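Local coordinates for putative branched chain amino acid ABC transporter, periplasmic amino acid-binding protein (Brucella ovis, PDB 4XFK) that probably serves as the periplasmic amino acid-binding component of an ABC transport system for branched-chain amino acids, at residues D340-F352 and I386-P398. The protein carries 1 engineered substitution. Residues are numbered along the deposited sequence; the frame is centred on the assembly and turned at random. Where two conformers were deposited one is given.
Sequences DYSMRSDDHQAKF and IDPVQESCSMKRP. With NA (sodium ion), chain E.
Arg344 ties the loop end of a beta hairpin to the irregular C-terminal tail that runs past it after helix 382-385 in a periplasmic-binding-protein fold, a packing contact centred on one sandwiched guanidinium. The hairpin is formed by strands 339-343 and 350-360; the two direct hydrogen bonds across the contact both come from Arg344, and apolar and sulfur-containing side chains pack around them. Arginine suits the place because its guanidinium is both flat and rich in N-H groups. NH1 and NH2 of Arg344 both donate to Asp387 O, the NH1 bond measuring 2.8 Å and both lying in the guanidinium plane. Along its NE-NH2 edge, Arg344 NE gives a nearly straight 2.9 Å bond to Asp347 OD1, and NH2, shared between the two grips, completes a side-on salt bridge through OD2. Gln349 N reaches the same OD1 from the opposite face of the carboxylate, closing an Asx turn. Methyls sandwich the group: Ile386 CD1 sits 3.4 Å above one face and Val389 CG2 covers the other. A bend at chi3 (63°) of Arg344 swings the guanidinium into this slot. Farther along the tail, Cys393 SG packs against Asp347 CB. Water 1 links Ser345 O to Arg397 NH1, which also pairs with Glu330; Ser345 OG ligates a sodium ion. The unbranched, flexible Met395 bends at its end to make a CH-pi contact, CE lying over the His348 ring face, 3.4 Å from the centroid and 5° off its normal.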
loop_
_atom_site.group_PDB
_atom_site.type_symbol
_atom_site.label_atom_id
_atom_site.label_comp_id
_atom_site.label_asym_id
_atom_site.label_seq_id
_atom_site.Cartn_x
_atom_site.Cartn_y
_atom_site.Cartn_z
ATOM N N ASP A 340 -9.568 -8.963 11.090
ATOM C CA ASP A 340 -10.343 -9.387 9.938
ATOM C C ASP A 340 -9.994 -8.640 8.668
ATOM O O ASP A 340 -9.779 -7.428 8.671
ATOM C CB ASP A 340 -11.839 -9.270 10.222
ATOM C CG ASP A 340 -12.317 -10.304 11.218
ATOM O OD1 ASP A 340 -11.756 -11.424 11.230
ATOM O OD2 ASP A 340 -13.247 -9.993 11.988
ATOM N N TYR A 341 -9.935 -9.402 7.586
ATOM C CA TYR A 341 -9.683 -8.865 6.287
ATOM C C TYR A 341 -10.731 -9.448 5.324
ATOM O O TYR A 341 -10.959 -10.664 5.317
ATOM C CB TYR A 341 -8.278 -9.299 5.936
ATOM C CG TYR A 341 -7.672 -8.591 4.793
ATOM C CD1 TYR A 341 -8.015 -8.942 3.507
ATOM C CD2 TYR A 341 -6.729 -7.594 4.983
ATOM C CE1 TYR A 341 -7.466 -8.322 2.440
ATOM C CE2 TYR A 341 -6.171 -6.950 3.910
ATOM C CZ TYR A 341 -6.546 -7.331 2.640
ATOM O OH TYR A 341 -6.024 -6.736 1.537
ATOM N N SER A 342 -11.379 -8.590 4.543
ATOM C CA SER A 342 -12.370 -9.051 3.572
ATOM C C SER A 342 -12.339 -8.141 2.353
ATOM O O SER A 342 -11.531 -7.220 2.290
ATOM C CB SER A 342 -13.769 -9.102 4.190
ATOM O OG SER A 342 -14.206 -7.814 4.603
ATOM N N MET A 343 -13.221 -8.397 1.395
ATOM C CA MET A 343 -13.221 -7.664 0.133
ATOM C C MET A 343 -14.594 -7.086 -0.160
ATOM O O MET A 343 -15.591 -7.810 -0.124
ATOM C CB MET A 343 -12.819 -8.604 -1.009
ATOM C CG MET A 343 -12.760 -7.934 -2.374
ATOM S SD MET A 343 -11.575 -6.572 -2.470
ATOM C CE MET A 343 -10.032 -7.427 -2.138
ATOM N N ARG A 344 -14.659 -5.792 -0.462
ATOM C CA ARG A 344 -15.928 -5.184 -0.843
ATOM C C ARG A 344 -16.211 -5.473 -2.313
ATOM O O ARG A 344 -15.380 -5.218 -3.183
ATOM C CB ARG A 344 -15.906 -3.690 -0.577
ATOM C CG ARG A 344 -17.227 -3.027 -0.904
ATOM C CD ARG A 344 -17.323 -1.673 -0.227
ATOM N NE ARG A 344 -16.297 -0.751 -0.719
ATOM C CZ ARG A 344 -16.005 0.408 -0.141
ATOM N NH1 ARG A 344 -16.638 0.775 0.965
ATOM N NH2 ARG A 344 -15.069 1.192 -0.656
ATOM N N SER A 345 -17.390 -6.007 -2.607
ATOM C CA SER A 345 -17.668 -6.446 -3.967
ATOM C C SER A 345 -17.926 -5.290 -4.929
ATOM O O SER A 345 -17.635 -5.406 -6.117
ATOM C CB SER A 345 -18.846 -7.412 -3.987
ATOM O OG SER A 345 -20.008 -6.772 -3.512
ATOM N N ASP A 346 -18.442 -4.173 -4.417
ATOM C CA ASP A 346 -18.832 -3.060 -5.276
ATOM C C ASP A 346 -17.678 -2.534 -6.111
ATOM O O ASP A 346 -17.854 -2.193 -7.287
ATOM C CB ASP A 346 -19.364 -1.892 -4.446
ATOM C CG ASP A 346 -20.484 -2.284 -3.519
ATOM O OD1 ASP A 346 -20.277 -3.181 -2.669
ATOM O OD2 ASP A 346 -21.572 -1.674 -3.633
ATOM N N ASP A 347 -16.506 -2.442 -5.489
ATOM C CA ASP A 347 -15.380 -1.737 -6.087
ATOM C C ASP A 347 -14.082 -2.527 -5.987
ATOM O O ASP A 347 -13.075 -2.132 -6.557
ATOM C CB ASP A 347 -15.213 -0.342 -5.459
ATOM C CG ASP A 347 -15.014 -0.375 -3.941
ATOM O OD1 ASP A 347 -15.156 -1.440 -3.298
ATOM O OD2 ASP A 347 -14.726 0.706 -3.380
ATOM N N HIS A 348 -14.121 -3.646 -5.271
ATOM C CA HIS A 348 -12.922 -4.439 -4.986
ATOM C C HIS A 348 -11.850 -3.663 -4.213
ATOM O O HIS A 348 -10.648 -3.793 -4.466
ATOM C CB HIS A 348 -12.359 -5.120 -6.243
ATOM C CG HIS A 348 -13.299 -6.115 -6.843
ATOM N ND1 HIS A 348 -13.072 -6.716 -8.062
ATOM C CD2 HIS A 348 -14.464 -6.628 -6.379
ATOM C CE1 HIS A 348 -14.065 -7.546 -8.329
ATOM N NE2 HIS A 348 -14.922 -7.511 -7.325
ATOM N N GLN A 349 -12.315 -2.872 -3.250
ATOM C CA GLN A 349 -11.461 -2.314 -2.214
ATOM C C GLN A 349 -11.536 -3.218 -0.982
ATOM O O GLN A 349 -12.627 -3.500 -0.482
ATOM C CB GLN A 349 -11.925 -0.896 -1.852
ATOM C CG GLN A 349 -11.200 -0.286 -0.669
ATOM C CD GLN A 349 -9.702 -0.175 -0.910
ATOM O OE1 GLN A 349 -9.252 0.444 -1.884
ATOM N NE2 GLN A 349 -8.918 -0.778 -0.023
ATOM N N ALA A 350 -10.387 -3.692 -0.506
ATOM C CA ALA A 350 -10.367 -4.532 0.690
ATOM C C ALA A 350 -10.729 -3.734 1.942
ATOM O O ALA A 350 -10.475 -2.521 2.023
ATOM C CB ALA A 350 -9.012 -5.201 0.863
ATOM N N LYS A 351 -11.336 -4.436 2.899
ATOM C CA LYS A 351 -11.749 -3.888 4.188
ATOM C C LYS A 351 -10.857 -4.482 5.269
ATOM O O LYS A 351 -10.745 -5.704 5.382
ATOM C CB LYS A 351 -13.214 -4.223 4.466
ATOM C CG LYS A 351 -13.724 -3.612 5.756
ATOM C CD LYS A 351 -15.233 -3.440 5.747
ATOM C CE LYS A 351 -15.946 -4.731 6.008
ATOM N NZ LYS A 351 -17.404 -4.446 6.150
ATOM N N PHE A 352 -10.220 -3.619 6.060
ATOM C CA PHE A 352 -9.233 -4.053 7.045
ATOM C C PHE A 352 -8.999 -2.919 8.037
ATOM O O PHE A 352 -9.274 -1.763 7.727
ATOM C CB PHE A 352 -7.914 -4.406 6.342
ATOM C CG PHE A 352 -7.481 -3.384 5.329
ATOM C CD1 PHE A 352 -6.875 -2.197 5.738
ATOM C CD2 PHE A 352 -7.712 -3.582 3.978
ATOM C CE1 PHE A 352 -6.529 -1.226 4.833
ATOM C CE2 PHE A 352 -7.354 -2.612 3.055
ATOM C CZ PHE A 352 -6.755 -1.433 3.484
ATOM N N ILE A 386 -12.468 1.756 5.993
ATOM C CA ILE A 386 -12.726 1.720 4.558
ATOM C C ILE A 386 -13.467 2.978 4.091
ATOM O O ILE A 386 -14.352 3.486 4.786
ATOM C CB ILE A 386 -13.478 0.426 4.149
ATOM C CG1 ILE A 386 -13.392 0.229 2.632
ATOM C CG2 ILE A 386 -14.945 0.419 4.669
ATOM C CD1 ILE A 386 -13.887 -1.121 2.160
ATOM N N ASP A 387 -13.071 3.503 2.934
ATOM C CA ASP A 387 -13.690 4.712 2.401
ATOM C C ASP A 387 -15.026 4.364 1.754
ATOM O O ASP A 387 -15.266 3.207 1.419
ATOM C CB ASP A 387 -12.744 5.415 1.402
ATOM C CG ASP A 387 -12.290 4.509 0.250
ATOM O OD1 ASP A 387 -11.887 3.350 0.494
ATOM O OD2 ASP A 387 -12.308 4.979 -0.909
ATOM N N PRO A 388 -15.906 5.356 1.586
ATOM C CA PRO A 388 -17.179 5.074 0.915
ATOM C C PRO A 388 -16.931 4.674 -0.531
ATOM O O PRO A 388 -15.918 5.059 -1.108
ATOM C CB PRO A 388 -17.906 6.423 0.957
ATOM C CG PRO A 388 -17.253 7.184 2.054
ATOM C CD PRO A 388 -15.827 6.741 2.085
ATOM N N VAL A 389 -17.835 3.895 -1.107
ATOM C CA VAL A 389 -17.737 3.566 -2.516
ATOM C C VAL A 389 -17.777 4.875 -3.300
ATOM O O VAL A 389 -18.638 5.733 -3.079
ATOM C CB VAL A 389 -18.873 2.630 -2.949
ATOM C CG1 VAL A 389 -18.842 2.412 -4.448
ATOM C CG2 VAL A 389 -18.754 1.301 -2.223
ATOM N N GLN A 390 -16.811 5.050 -4.188
ATOM C CA GLN A 390 -16.672 6.304 -4.912
ATOM C C GLN A 390 -17.811 6.500 -5.895
ATOM O O GLN A 390 -18.297 5.544 -6.493
ATOM C CB GLN A 390 -15.337 6.358 -5.645
ATOM C CG GLN A 390 -14.128 6.404 -4.737
ATOM C CD GLN A 390 -12.845 6.354 -5.524
ATOM O OE1 GLN A 390 -12.551 7.252 -6.312
ATOM N NE2 GLN A 390 -12.077 5.295 -5.331
ATOM N N GLU A 391 -18.223 7.751 -6.058
ATOM C CA GLU A 391 -19.295 8.098 -6.978
ATOM C C GLU A 391 -18.994 7.613 -8.393
ATOM O O GLU A 391 -19.900 7.234 -9.134
ATOM C CB GLU A 391 -19.515 9.618 -6.970
ATOM C CG GLU A 391 -19.741 10.198 -5.574
ATOM C CD GLU A 391 -19.464 11.694 -5.485
ATOM O OE1 GLU A 391 -19.129 12.312 -6.519
ATOM O OE2 GLU A 391 -19.580 12.253 -4.371
ATOM N N SER A 392 -17.712 7.601 -8.748
ATOM C CA SER A 392 -17.274 7.237 -10.092
ATOM C C SER A 392 -17.149 5.731 -10.315
ATOM O O SER A 392 -16.796 5.298 -11.411
ATOM C CB SER A 392 -15.923 7.887 -10.386
ATOM O OG SER A 392 -14.939 7.426 -9.476
ATOM N N CYS A 393 -17.422 4.937 -9.282
ATOM C CA CYS A 393 -17.313 3.483 -9.379
ATOM C C CYS A 393 -18.497 2.831 -10.083
ATOM O O CYS A 393 -19.652 3.019 -9.693
ATOM C CB CYS A 393 -17.145 2.859 -7.989
ATOM S SG CYS A 393 -17.427 1.067 -7.918
ATOM N N SER A 394 -18.189 2.055 -11.115
ATOM C CA SER A 394 -19.153 1.174 -11.750
ATOM C C SER A 394 -18.412 -0.120 -12.041
ATOM O O SER A 394 -17.287 -0.094 -12.534
ATOM C CB SER A 394 -19.643 1.780 -13.059
ATOM O OG SER A 394 -18.580 1.837 -13.998
ATOM N N MET A 395 -19.011 -1.257 -11.728
ATOM C CA MET A 395 -18.356 -2.520 -12.038
ATOM C C MET A 395 -19.322 -3.438 -12.758
ATOM O O MET A 395 -20.469 -3.597 -12.350
ATOM C CB MET A 395 -17.810 -3.203 -10.774
ATOM C CG MET A 395 -16.960 -4.459 -11.043
ATOM S SD MET A 395 -16.651 -5.336 -9.513
ATOM C CE MET A 395 -15.475 -4.228 -8.768
ATOM N N LYS A 396 -18.847 -4.038 -13.837
ATOM C CA LYS A 396 -19.623 -5.037 -14.545
ATOM C C LYS A 396 -19.503 -6.393 -13.854
ATOM O O LYS A 396 -18.400 -6.834 -13.503
ATOM C CB LYS A 396 -19.161 -5.122 -15.997
ATOM C CG LYS A 396 -19.331 -3.814 -16.748
ATOM C CD LYS A 396 -18.806 -3.902 -18.174
ATOM C CE LYS A 396 -18.876 -2.542 -18.853
ATOM N NZ LYS A 396 -18.458 -2.601 -20.281
ATOM N N ARG A 397 -20.641 -7.040 -13.631
ATOM C CA ARG A 397 -20.660 -8.374 -13.045
ATOM C C ARG A 397 -20.442 -9.390 -14.165
ATOM O O ARG A 397 -20.639 -9.076 -15.338
ATOM C CB ARG A 397 -22.013 -8.655 -12.372
ATOM C CG ARG A 397 -22.424 -7.704 -11.251
ATOM C CD ARG A 397 -21.463 -7.725 -10.090
ATOM N NE ARG A 397 -21.155 -9.075 -9.636
ATOM C CZ ARG A 397 -20.141 -9.357 -8.824
ATOM N NH1 ARG A 397 -19.355 -8.374 -8.389
ATOM N NH2 ARG A 397 -19.901 -10.612 -8.454
ATOM N N PRO A 398 -20.026 -10.612 -13.811
ATOM C CA PRO A 398 -20.084 -11.692 -14.802
ATOM C C PRO A 398 -21.548 -11.921 -15.175
ATOM O O PRO A 398 -22.368 -12.139 -14.282
ATOM C CB PRO A 398 -19.544 -12.899 -14.036
ATOM C CG PRO A 398 -18.699 -12.310 -12.941
ATOM C CD PRO A 398 -19.377 -11.027 -12.556
HETATM NA NA NA E . -21.283 -7.346 -1.528
HETATM O O HOH W 1 -19.800 -5.504 -8.092
HETATM O O HOH W 2 -19.221 -6.635 -0.399
HETATM O O HOH W 3 -21.882 -4.984 -1.715
HETATM O O HOH W 4 -14.823 3.041 -4.668
HETATM O O HOH W 5 -12.471 3.246 -3.082
HETATM O O HOH W 6 -20.100 -9.630 -1.624
HETATM O O HOH W 7 -22.500 -7.921 0.554
HETATM O O HOH W 8 -23.246 -7.851 -2.969
#